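Local coordinates for dihydrodipicolinate synthase (Bacillus anthracis, PDB 1XKY), which probably catalyses the condensation of pyruvate with aspartate semialdehyde, the first committed step of lysine biosynthesis in bacteria, at residues I30-T35 / Y71-S76; L201-M206 / A230-G235; L247-D252 / M296-R301; V274-V277 / L282-T285. All coordinates share one frame; numbering follows the deposited sequence.

Contact 1. Residues I30-T35 / Y71-S76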
loop_
_atom_site.group_PDB
_atom_site.type_symbol
_atom_site.label_atom_id
_atom_site.label_comp_id
_atom_site.label_asym_id
_atom_site.label_seq_id
_atom_site.Cartn_x
_atom_site.Cartn_y
_atom_site.Cartn_z
ATOM N N ILE A 30 -19.021 26.237 -19.968
ATOM C CA ILE A 30 -20.157 25.889 -19.117
ATOM C C ILE A 30 -21.479 26.072 -19.874
ATOM O O ILE A 30 -21.735 27.138 -20.439
ATOM C CB ILE A 30 -20.192 26.722 -17.807
ATOM C CG1 ILE A 30 -18.975 26.390 -16.930
ATOM C CG2 ILE A 30 -21.501 26.456 -17.045
ATOM C CD1 ILE A 30 -18.841 27.239 -15.669
ATOM N N ASP A 31 -22.308 25.030 -19.874
ATOM C CA ASP A 31 -23.635 25.100 -20.476
ATOM C C ASP A 31 -24.671 25.325 -19.383
ATOM O O ASP A 31 -25.044 24.396 -18.659
ATOM C CB ASP A 31 -23.943 23.826 -21.256
ATOM C CG ASP A 31 -25.127 23.993 -22.185
ATOM O OD1 ASP A 31 -26.193 24.460 -21.729
ATOM O OD2 ASP A 31 -24.977 23.654 -23.370
ATOM N N PHE A 32 -25.127 26.568 -19.264
ATOM C CA PHE A 32 -26.021 26.946 -18.171
ATOM C C PHE A 32 -27.424 26.346 -18.317
ATOM O O PHE A 32 -28.020 25.934 -17.322
ATOM C CB PHE A 32 -26.048 28.469 -18.007
ATOM C CG PHE A 32 -24.735 29.027 -17.537
ATOM C CD1 PHE A 32 -23.788 29.473 -18.445
ATOM C CD2 PHE A 32 -24.424 29.048 -16.191
ATOM C CE1 PHE A 32 -22.560 29.974 -18.009
ATOM C CE2 PHE A 32 -23.207 29.544 -15.750
ATOM C CZ PHE A 32 -22.273 30.005 -16.659
ATOM N N ALA A 33 -27.924 26.249 -19.550
ATOM C CA ALA A 33 -29.220 25.616 -19.799
ATOM C C ALA A 33 -29.212 24.129 -19.424
ATOM O O ALA A 33 -30.173 23.634 -18.836
ATOM C CB ALA A 33 -29.639 25.789 -21.262
ATOM N N LYS A 34 -28.137 23.420 -19.762
ATOM C CA LYS A 34 -27.986 22.015 -19.347
ATOM C C LYS A 34 -27.851 21.896 -17.826
ATOM O O LYS A 34 -28.350 20.944 -17.226
ATOM C CB LYS A 34 -26.784 21.356 -20.040
ATOM C CG LYS A 34 -27.004 21.093 -21.521
ATOM C CD LYS A 34 -25.771 20.510 -22.219
ATOM C CE LYS A 34 -26.165 19.901 -23.581
ATOM N NZ LYS A 34 -25.081 19.048 -24.173
ATOM N N THR A 35 -27.177 22.863 -17.207
ATOM C CA THR A 35 -27.070 22.901 -15.749
ATOM C C THR A 35 -28.459 23.029 -15.112
ATOM O O THR A 35 -28.775 22.310 -14.169
ATOM C CB THR A 35 -26.143 24.039 -15.270
ATOM O OG1 THR A 35 -24.845 23.891 -15.867
ATOM C CG2 THR A 35 -25.996 24.024 -13.758
ATOM N N TYR A 71 -21.673 28.841 -9.363
ATOM C CA TYR A 71 -22.324 28.901 -8.049
ATOM C C TYR A 71 -23.587 29.759 -8.132
ATOM O O TYR A 71 -24.656 29.366 -7.649
ATOM C CB TYR A 71 -21.424 29.514 -6.962
ATOM C CG TYR A 71 -20.073 28.868 -6.730
ATOM C CD1 TYR A 71 -19.845 27.509 -6.984
ATOM C CD2 TYR A 71 -19.020 29.622 -6.217
ATOM C CE1 TYR A 71 -18.584 26.941 -6.765
ATOM C CE2 TYR A 71 -17.769 29.063 -5.985
ATOM C CZ TYR A 71 -17.552 27.726 -6.258
ATOM O OH TYR A 71 -16.292 27.195 -6.028
ATOM N N ARG A 72 -23.439 30.938 -8.736
ATOM C CA ARG A 72 -24.524 31.909 -8.822
ATOM C C ARG A 72 -25.721 31.335 -9.581
ATOM O O ARG A 72 -26.858 31.482 -9.149
ATOM C CB ARG A 72 -24.026 33.193 -9.488
ATOM C CG ARG A 72 -25.052 34.293 -9.570
ATOM C CD ARG A 72 -24.583 35.426 -10.471
ATOM N NE ARG A 72 -23.528 36.225 -9.846
ATOM C CZ ARG A 72 -22.248 36.250 -10.213
ATOM N NH1 ARG A 72 -21.799 35.517 -11.233
ATOM N NH2 ARG A 72 -21.399 37.031 -9.549
ATOM N N HIS A 73 -25.458 30.669 -10.698
ATOM C CA HIS A 73 -26.529 30.072 -11.485
ATOM C C HIS A 73 -27.253 28.953 -10.733
ATOM O O HIS A 73 -28.484 28.874 -10.744
ATOM C CB HIS A 73 -25.987 29.521 -12.795
ATOM C CG HIS A 73 -27.044 28.911 -13.660
ATOM N ND1 HIS A 73 -27.971 29.672 -14.336
ATOM C CD2 HIS A 73 -27.340 27.619 -13.940
ATOM C CE1 HIS A 73 -28.779 28.876 -15.014
ATOM N NE2 HIS A 73 -28.421 27.625 -14.787
ATOM N N VAL A 74 -26.481 28.091 -10.077
ATOM C CA VAL A 74 -27.052 26.982 -9.335
ATOM C C VAL A 74 -27.881 27.495 -8.151
ATOM O O VAL A 74 -28.961 26.973 -7.879
ATOM C CB VAL A 74 -25.960 25.977 -8.872
ATOM C CG1 VAL A 74 -26.561 24.894 -7.995
ATOM C CG2 VAL A 74 -25.245 25.362 -10.085
ATOM N N VAL A 75 -27.393 28.522 -7.464
ATOM C CA VAL A 75 -28.173 29.166 -6.408
ATOM C C VAL A 75 -29.521 29.663 -6.955
ATOM O O VAL A 75 -30.566 29.463 -6.331
ATOM C CB VAL A 75 -27.368 30.333 -5.750
ATOM C CG1 VAL A 75 -28.281 31.293 -4.974
ATOM C CG2 VAL A 75 -26.279 29.773 -4.846
ATOM N N SER A 76 -29.483 30.296 -8.126
ATOM C CA SER A 76 -30.690 30.805 -8.790
ATOM C C SER A 76 -31.687 29.693 -9.125
ATOM O O SER A 76 -32.865 29.799 -8.806
ATOM C CB SER A 76 -30.310 31.562 -10.071
ATOM O OG SER A 76 -31.472 31.971 -10.779
#
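F32 and H73 meet as a T-shaped aromatic pair. The edge of the phenyl ring points at one face of the imidazole, with the centroids 5.3 Å apart and the planes at 75°. F32 CD2 does the touching, 3.6 Å from H73 CG and displaced toward the rim of the ring. The imidazole face is used a second time, in a CH-pi contact: F32 CB stands 4.1 Å from the centroid, 11° off the ring normal. H73 CG lies anti to the backbone N (chi1 -179°), which carries the imidazole out from its own helix across to F32. The phenyl ring is backed from within its segment, where I30 CG2 sits 3.6 Å above the ring plane, over the centre.

Apolar contacts add the aliphatic part of T35. Its CG2 approaches the imidazole edge in plane, 3.8 Å from H73 CD2, and also meets V74 CG2 at 4.0 Å.

Among polar groups, H73 NE2 is bonded to T36 OG1, which in turn bonds F32 O, so the imidazole is tied to the first turn of the opposing helix. D31 caps that turn: its OD1 accepts from K34 N at 3.0 Å, while D31 O takes both T35 N and T35 OG1.

Helices 32-44 and 64-78, the first two on the outside of the TIM barrel, are joined here. Beneath them V74 packs on V52 and V84 of strands 49-52 and 84-87.

Contact 2. Residues L201-M206 / A230-G235; sequences LTLPAM and AAFQAG
The F232 ring packs against L203 and M206 between two outer helices of the TIM barrel, the short helix 202-207 after strand 193-196 and helix 218-234 after strand 212-215. L203 CG comes within 3.7 Å of F232 CD1, and its CD1 lies at the same distance from F232 CG, so the forked end of the leucine nestles obliquely against the root of the ring. Farther round the same side of the ring the touch is lighter, with M206 CB 4.2 Å from F232 CE2. With CG anti to the backbone N (chi1 -174°), F232 reaches straight across to the backbone of helix 202-207, its CZ 4.0 Å from L203 O. At the more exposed margin the M206 side chain, bent at its last torsion, sets CE 3.9 Å from Q233 NE2, methyl against amide.

One shell further out, L203 is backed by M228, A240 and H244, and M206 by I229, which makes the patch a continuation of the packing between the barrel and helix 237-253. F232 also reaches the second subunit, where its ring meets F237 and packs on A207. The two helical segments run in nearly the same direction, 28° apart, axes 11.2 Å from each other. Just past F232, helix 218-234 ends in a Schellman motif, in which G235 takes a positive phi and its N donates to F232 O at 2.9 Å.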
loop_
_atom_site.group_PDB
_atom_site.type_symbol
_atom_site.label_atom_id
_atom_site.label_comp_id
_atom_site.label_asym_id
_atom_site.label_seq_id
_atom_site.Cartn_x
_atom_site.Cartn_y
_atom_site.Cartn_z
ATOM N N LEU A 201 -20.134 2.497 0.173
ATOM C CA LEU A 201 -20.143 2.456 1.629
ATOM C C LEU A 201 -21.355 3.097 2.294
ATOM O O LEU A 201 -21.418 3.127 3.520
ATOM C CB LEU A 201 -18.869 3.099 2.186
ATOM C CG LEU A 201 -17.586 2.341 1.843
ATOM C CD1 LEU A 201 -16.402 2.933 2.608
ATOM C CD2 LEU A 201 -17.727 0.853 2.132
ATOM N N THR A 202 -22.313 3.602 1.517
ATOM C CA THR A 202 -23.469 4.299 2.107
ATOM C C THR A 202 -24.107 3.485 3.244
ATOM O O THR A 202 -24.238 3.968 4.379
ATOM C CB THR A 202 -24.545 4.608 1.049
ATOM O OG1 THR A 202 -23.984 5.411 -0.000
ATOM C CG2 THR A 202 -25.731 5.336 1.679
ATOM N N LEU A 203 -24.480 2.246 2.933
ATOM C CA LEU A 203 -25.195 1.395 3.887
ATOM C C LEU A 203 -24.367 1.041 5.140
ATOM O O LEU A 203 -24.807 1.307 6.254
ATOM C CB LEU A 203 -25.760 0.139 3.195
ATOM C CG LEU A 203 -27.233 -0.140 3.498
ATOM C CD1 LEU A 203 -28.106 1.100 3.216
ATOM C CD2 LEU A 203 -27.745 -1.343 2.711
ATOM N N PRO A 204 -23.164 0.460 4.965
ATOM C CA PRO A 204 -22.340 0.194 6.149
ATOM C C PRO A 204 -21.928 1.450 6.935
ATOM O O PRO A 204 -21.792 1.383 8.153
ATOM C CB PRO A 204 -21.114 -0.539 5.577
ATOM C CG PRO A 204 -21.082 -0.195 4.131
ATOM C CD PRO A 204 -22.518 -0.014 3.726
ATOM N N ALA A 205 -21.739 2.580 6.256
ATOM C CA ALA A 205 -21.450 3.841 6.945
ATOM C C ALA A 205 -22.650 4.312 7.787
ATOM O O ALA A 205 -22.498 4.714 8.936
ATOM C CB ALA A 205 -21.048 4.915 5.950
ATOM N N MET A 206 -23.839 4.258 7.204
ATOM C CA MET A 206 -25.053 4.590 7.938
ATOM C C MET A 206 -25.300 3.614 9.103
ATOM O O MET A 206 -25.744 4.030 10.171
ATOM C CB MET A 206 -26.249 4.670 6.985
ATOM C CG MET A 206 -26.160 5.891 6.067
ATOM S SD MET A 206 -27.585 6.113 5.003
ATOM C CE MET A 206 -28.751 6.795 6.172
ATOM N N ALA A 230 -34.481 4.307 2.747
ATOM C CA ALA A 230 -35.777 4.178 3.422
ATOM C C ALA A 230 -35.965 2.753 3.971
ATOM O O ALA A 230 -36.378 2.567 5.116
ATOM C CB ALA A 230 -36.896 4.528 2.473
ATOM N N ALA A 231 -35.649 1.760 3.147
ATOM C CA ALA A 231 -35.693 0.361 3.559
ATOM C C ALA A 231 -34.746 0.087 4.725
ATOM O O ALA A 231 -35.115 -0.580 5.699
ATOM C CB ALA A 231 -35.362 -0.541 2.390
ATOM N N PHE A 232 -33.521 0.591 4.619
ATOM C CA PHE A 232 -32.541 0.432 5.684
ATOM C C PHE A 232 -33.019 1.048 6.994
ATOM O O PHE A 232 -33.028 0.390 8.027
ATOM C CB PHE A 232 -31.206 1.061 5.301
ATOM C CG PHE A 232 -30.132 0.801 6.308
ATOM C CD1 PHE A 232 -29.532 -0.451 6.383
ATOM C CD2 PHE A 232 -29.758 1.776 7.212
ATOM C CE1 PHE A 232 -28.549 -0.709 7.326
ATOM C CE2 PHE A 232 -28.778 1.522 8.161
ATOM C CZ PHE A 232 -28.179 0.278 8.218
ATOM N N GLN A 233 -33.414 2.316 6.941
ATOM C CA GLN A 233 -33.873 3.045 8.123
ATOM C C GLN A 233 -35.114 2.397 8.733
ATOM O O GLN A 233 -35.307 2.446 9.942
ATOM C CB GLN A 233 -34.131 4.526 7.787
ATOM C CG GLN A 233 -32.845 5.349 7.617
ATOM C CD GLN A 233 -33.090 6.806 7.240
ATOM O OE1 GLN A 233 -34.039 7.133 6.523
ATOM N NE2 GLN A 233 -32.227 7.689 7.722
ATOM N N ALA A 234 -35.943 1.773 7.897
ATOM C CA ALA A 234 -37.108 1.021 8.377
ATOM C C ALA A 234 -36.691 -0.301 9.052
ATOM O O ALA A 234 -37.397 -0.821 9.922
ATOM C CB ALA A 234 -38.052 0.738 7.225
ATOM N N GLY A 235 -35.547 -0.838 8.639
ATOM C CA GLY A 235 -35.053 -2.113 9.155
ATOM C C GLY A 235 -35.440 -3.298 8.281
ATOM O O GLY A 235 -35.439 -4.434 8.739
#

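Contact 3. Residues L247-D252 / M296-R301; sequences LVRVTD and MQSIPR
V250 overlaps I299 at about a right angle, CG2 lying 4.0 Å from I299 CG1 and 4.2 Å from I299 CD1. The contact belongs to the helical C-terminal region that follows the TIM barrel, and sets the chain's last residues against helix 237-253. I299 CG1 is anti to its own carbonyl carbon (chi1 -61°), an orientation that brings the longer branch of the side chain to V250 while CG2 is left for R301.

Beside this buried apolar pair runs a polar one. R249 NH1 donates to S298 OG at 2.7 Å, fairly straight at 160°, with the hydroxyl oxygen only 2° out of the guanidinium plane. The arginine chain is bent at chi3, and S298 O also lies at the edge of the guanidinium, in its plane, but 3.8 Å from NH2. S298 OG has a second partner, V295 O in the last turn of helix 286-297, and to that carbonyl it must be the donor. The hydroxyl therefore relays between the arginine and the C-terminal end of that helix, whose dipole would be expected to favour a nearby positive charge. R249 further packs on E186 of the second subunit.

Behind V250, the T251 hydroxyl folds back on its own helix, and L247 O accepts both T251 N and T251 OG1 from opposite faces. At the chain terminus, I299 CG2 sits 3.8 Å above the centre of the R301 guanidinium.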
loop_
_atom_site.group_PDB
_atom_site.type_symbol
_atom_site.label_atom_id
_atom_site.label_comp_id
_atom_site.label_asym_id
_atom_site.label_seq_id
_atom_site.Cartn_x
_atom_site.Cartn_y
_atom_site.Cartn_z
ATOM N N LEU A 247 -26.217 -0.601 -6.170
ATOM C CA LEU A 247 -25.448 0.624 -5.964
ATOM C C LEU A 247 -23.949 0.375 -6.160
ATOM O O LEU A 247 -23.280 1.113 -6.890
ATOM C CB LEU A 247 -25.735 1.199 -4.572
ATOM C CG LEU A 247 -24.989 2.466 -4.125
ATOM C CD1 LEU A 247 -25.121 3.585 -5.141
ATOM C CD2 LEU A 247 -25.527 2.900 -2.776
ATOM N N VAL A 248 -23.445 -0.691 -5.544
ATOM C CA VAL A 248 -22.027 -1.064 -5.632
ATOM C C VAL A 248 -21.623 -1.353 -7.077
ATOM O O VAL A 248 -20.587 -0.884 -7.549
ATOM C CB VAL A 248 -21.708 -2.309 -4.750
ATOM C CG1 VAL A 248 -20.295 -2.834 -5.021
ATOM C CG2 VAL A 248 -21.877 -1.979 -3.273
ATOM N N ARG A 249 -22.458 -2.119 -7.761
ATOM C CA ARG A 249 -22.231 -2.503 -9.151
ATOM C C ARG A 249 -22.204 -1.267 -10.050
ATOM O O ARG A 249 -21.263 -1.059 -10.826
ATOM C CB ARG A 249 -23.354 -3.441 -9.588
ATOM C CG ARG A 249 -23.057 -4.283 -10.789
ATOM C CD ARG A 249 -23.873 -5.573 -10.733
ATOM N NE ARG A 249 -25.313 -5.321 -10.668
ATOM C CZ ARG A 249 -26.046 -4.920 -11.704
ATOM N NH1 ARG A 249 -25.484 -4.695 -12.886
ATOM N NH2 ARG A 249 -27.349 -4.728 -11.559
ATOM N N VAL A 250 -23.244 -0.447 -9.937
ATOM C CA VAL A 250 -23.348 0.773 -10.735
ATOM C C VAL A 250 -22.179 1.725 -10.453
ATOM O O VAL A 250 -21.565 2.273 -11.384
ATOM C CB VAL A 250 -24.714 1.466 -10.507
ATOM C CG1 VAL A 250 -24.732 2.895 -11.079
ATOM C CG2 VAL A 250 -25.828 0.616 -11.120
ATOM N N THR A 251 -21.860 1.901 -9.177
ATOM C CA THR A 251 -20.781 2.797 -8.784
ATOM C C THR A 251 -19.433 2.357 -9.346
ATOM O O THR A 251 -18.703 3.171 -9.911
ATOM C CB THR A 251 -20.695 2.947 -7.255
ATOM O OG1 THR A 251 -21.937 3.478 -6.775
ATOM C CG2 THR A 251 -19.583 3.906 -6.885
ATOM N N ASP A 252 -19.116 1.074 -9.219
ATOM C CA ASP A 252 -17.865 0.546 -9.770
ATOM C C ASP A 252 -17.702 0.892 -11.258
ATOM O O ASP A 252 -16.611 1.265 -11.694
ATOM C CB ASP A 252 -17.772 -0.973 -9.566
ATOM C CG ASP A 252 -17.456 -1.358 -8.130
ATOM O OD1 ASP A 252 -17.102 -0.469 -7.315
ATOM O OD2 ASP A 252 -17.560 -2.565 -7.813
ATOM N N MET A 296 -25.111 -0.033 -17.408
ATOM C CA MET A 296 -26.283 0.849 -17.363
ATOM C C MET A 296 -27.558 0.141 -17.825
ATOM O O MET A 296 -28.635 0.335 -17.243
ATOM C CB MET A 296 -26.049 2.100 -18.220
ATOM C CG MET A 296 -25.012 3.076 -17.657
ATOM S SD MET A 296 -25.329 3.600 -15.949
ATOM C CE MET A 296 -26.893 4.480 -16.096
ATOM N N GLN A 297 -27.430 -0.677 -18.870
ATOM C CA GLN A 297 -28.564 -1.432 -19.417
ATOM C C GLN A 297 -29.056 -2.547 -18.485
ATOM O O GLN A 297 -30.196 -2.991 -18.606
ATOM C CB GLN A 297 -28.229 -1.981 -20.814
ATOM C CG GLN A 297 -28.265 -0.889 -21.878
ATOM C CD GLN A 297 -27.810 -1.329 -23.274
ATOM O OE1 GLN A 297 -27.929 -0.560 -24.231
ATOM N NE2 GLN A 297 -27.288 -2.553 -23.395
ATOM N N SER A 298 -28.212 -2.976 -17.549
ATOM C CA SER A 298 -28.607 -3.965 -16.539
ATOM C C SER A 298 -29.340 -3.378 -15.315
ATOM O O SER A 298 -29.768 -4.135 -14.448
ATOM C CB SER A 298 -27.389 -4.758 -16.064
ATOM O OG SER A 298 -26.513 -3.954 -15.303
ATOM N N ILE A 299 -29.485 -2.052 -15.243
ATOM C CA ILE A 299 -30.272 -1.421 -14.171
ATOM C C ILE A 299 -31.754 -1.723 -14.412
ATOM O O ILE A 299 -32.265 -1.448 -15.498
ATOM C CB ILE A 299 -30.109 0.118 -14.145
ATOM C CG1 ILE A 299 -28.647 0.518 -13.906
ATOM C CG2 ILE A 299 -31.014 0.743 -13.063
ATOM C CD1 ILE A 299 -28.400 2.006 -14.080
ATOM N N PRO A 300 -32.453 -2.289 -13.413
ATOM C CA PRO A 300 -33.873 -2.586 -13.647
ATOM C C PRO A 300 -34.711 -1.341 -13.923
ATOM O O PRO A 300 -34.528 -0.325 -13.253
ATOM C CB PRO A 300 -34.317 -3.245 -12.333
ATOM C CG PRO A 300 -33.070 -3.714 -11.692
ATOM C CD PRO A 300 -32.032 -2.703 -12.063
ATOM N N ARG A 301 -35.599 -1.415 -14.915
ATOM C CA ARG A 301 -36.525 -0.313 -15.221
ATOM C C ARG A 301 -37.979 -0.739 -15.055
ATOM O O ARG A 301 -38.297 -1.921 -15.179
ATOM C CB ARG A 301 -36.303 0.204 -16.644
ATOM C CG ARG A 301 -34.885 0.667 -16.925
ATOM C CD ARG A 301 -34.443 1.788 -15.994
ATOM N NE ARG A 301 -33.124 2.293 -16.369
ATOM C CZ ARG A 301 -32.449 3.224 -15.699
ATOM N NH1 ARG A 301 -32.956 3.775 -14.600
ATOM N NH2 ARG A 301 -31.252 3.608 -16.136
#

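Contact 4. Residues V274-V277 / L282-T285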
loop_
_atom_site.group_PDB
_atom_site.type_symbol
_atom_site.label_atom_id
_atom_site.label_comp_id
_atom_site.label_asym_id
_atom_site.label_seq_id
_atom_site.Cartn_x
_atom_site.Cartn_y
_atom_site.Cartn_z
ATOM N N VAL A 274 -24.760 16.228 -20.834
ATOM C CA VAL A 274 -24.057 17.250 -20.077
ATOM C C VAL A 274 -22.656 17.485 -20.670
ATOM O O VAL A 274 -21.769 18.024 -20.002
ATOM C CB VAL A 274 -23.960 16.874 -18.569
ATOM C CG1 VAL A 274 -25.332 16.871 -17.939
ATOM C CG2 VAL A 274 -23.299 15.521 -18.370
ATOM N N GLY A 275 -22.472 17.065 -21.922
ATOM C CA GLY A 275 -21.233 17.305 -22.657
ATOM C C GLY A 275 -20.068 16.437 -22.226
ATOM O O GLY A 275 -20.247 15.411 -21.558
ATOM N N SER A 276 -18.871 16.880 -22.595
ATOM C CA SER A 276 -17.652 16.136 -22.355
ATOM C C SER A 276 -16.862 16.707 -21.170
ATOM O O SER A 276 -17.442 17.339 -20.287
ATOM C CB SER A 276 -16.811 16.131 -23.622
ATOM O OG SER A 276 -15.877 15.081 -23.574
ATOM N N VAL A 277 -15.549 16.472 -21.170
ATOM C CA VAL A 277 -14.660 16.842 -20.075
ATOM C C VAL A 277 -13.489 17.656 -20.592
ATOM O O VAL A 277 -13.215 17.678 -21.795
ATOM C CB VAL A 277 -14.108 15.600 -19.319
ATOM C CG1 VAL A 277 -15.200 14.961 -18.467
ATOM C CG2 VAL A 277 -13.469 14.585 -20.295
ATOM N N LEU A 282 -10.289 12.913 -20.595
ATOM C CA LEU A 282 -10.677 12.621 -21.973
ATOM C C LEU A 282 -12.041 11.951 -22.046
ATOM O O LEU A 282 -12.482 11.327 -21.078
ATOM C CB LEU A 282 -9.645 11.690 -22.625
ATOM C CG LEU A 282 -8.230 12.204 -22.909
ATOM C CD1 LEU A 282 -7.360 11.090 -23.461
ATOM C CD2 LEU A 282 -8.244 13.362 -23.867
ATOM N N PRO A 283 -12.706 12.045 -23.212
ATOM C CA PRO A 283 -13.890 11.219 -23.441
ATOM C C PRO A 283 -13.583 9.727 -23.324
ATOM O O PRO A 283 -12.461 9.305 -23.583
ATOM C CB PRO A 283 -14.281 11.537 -24.892
ATOM C CG PRO A 283 -13.615 12.790 -25.221
ATOM C CD PRO A 283 -12.415 12.927 -24.355
ATOM N N LEU A 284 -14.587 8.950 -22.943
ATOM C CA LEU A 284 -14.496 7.496 -22.976
ATOM C C LEU A 284 -14.166 7.028 -24.391
ATOM O O LEU A 284 -14.657 7.601 -25.366
ATOM C CB LEU A 284 -15.825 6.870 -22.542
ATOM C CG LEU A 284 -16.028 6.432 -21.093
ATOM C CD1 LEU A 284 -15.521 7.432 -20.131
ATOM C CD2 LEU A 284 -17.504 6.145 -20.849
ATOM N N THR A 285 -13.337 5.996 -24.505
ATOM C CA THR A 285 -13.167 5.316 -25.778
ATOM C C THR A 285 -14.468 4.605 -26.101
ATOM O O THR A 285 -15.347 4.471 -25.241
ATOM C CB THR A 285 -12.012 4.284 -25.767
ATOM O OG1 THR A 285 -12.296 3.229 -24.842
ATOM C CG2 THR A 285 -10.714 4.947 -25.397
#
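The flat peptide group joining L282 to P283 and the pyrrolidine ring of P283 are both covered on one face by the segment 274-277. V277 CG2 rests almost squarely over the carbonyl carbon, 3.5 Å from L282 C and equally far from L282 O, and 3.9 Å from P283 N. S276 OG lies over the same side of the proline ring, 3.6 Å from P283 CG. The contact pinches a surface loop of the C-terminal region that follows the TIM barrel, between helices 261-269 and 286-297. It is van der Waals packing of a methyl and a hydroxyl oxygen upon a peptide plane and the proline ring.

The serine hydroxyl extends away from its backbone N (chi1 -160°), toward the proline, whereas in V277 a chi1 of -73° turns CG1 beside the backbone N and sets CG2 between that N and the carbonyl carbon, facing the L282 carbonyl.

Helix 261-269 backs the loop: K264 NZ bonds S276 O, T261 OG1 makes a weak bond to L282 O, and V277 and L284 also lean on T261. The L282 side chain turns from V277 and packs on G125 of the third subunit. Upstream, G275 takes a positive phi and its N is held by D273 OD1. Downstream, T285 is the N-cap of helix 286-297: its side chain caps a backbone N, and its own N donates to E288 OE1.

In the fold
From the N terminus, contact 1 closes first, drawing the start of helix 32-44 onto helix 64-78 across 35 residues that include strand 49-52. Contact 2 follows in series, joining helices 202-207 and 218-234 around the last barrel strand, on the opposite side of the chain's centre, 32 Å away between centres. Contact 3 opens on helix 237-253 and closes at the C terminus; contact 4, a short pinch in the loop before helix 286-297, lies wholly within that span. Contacts 2 and 3 touch through T202 and L247, and both meet the second subunit. K34 brings contact 1 against V274 and G275 of contact 4, linking the barrel's first helix to the C-terminal region.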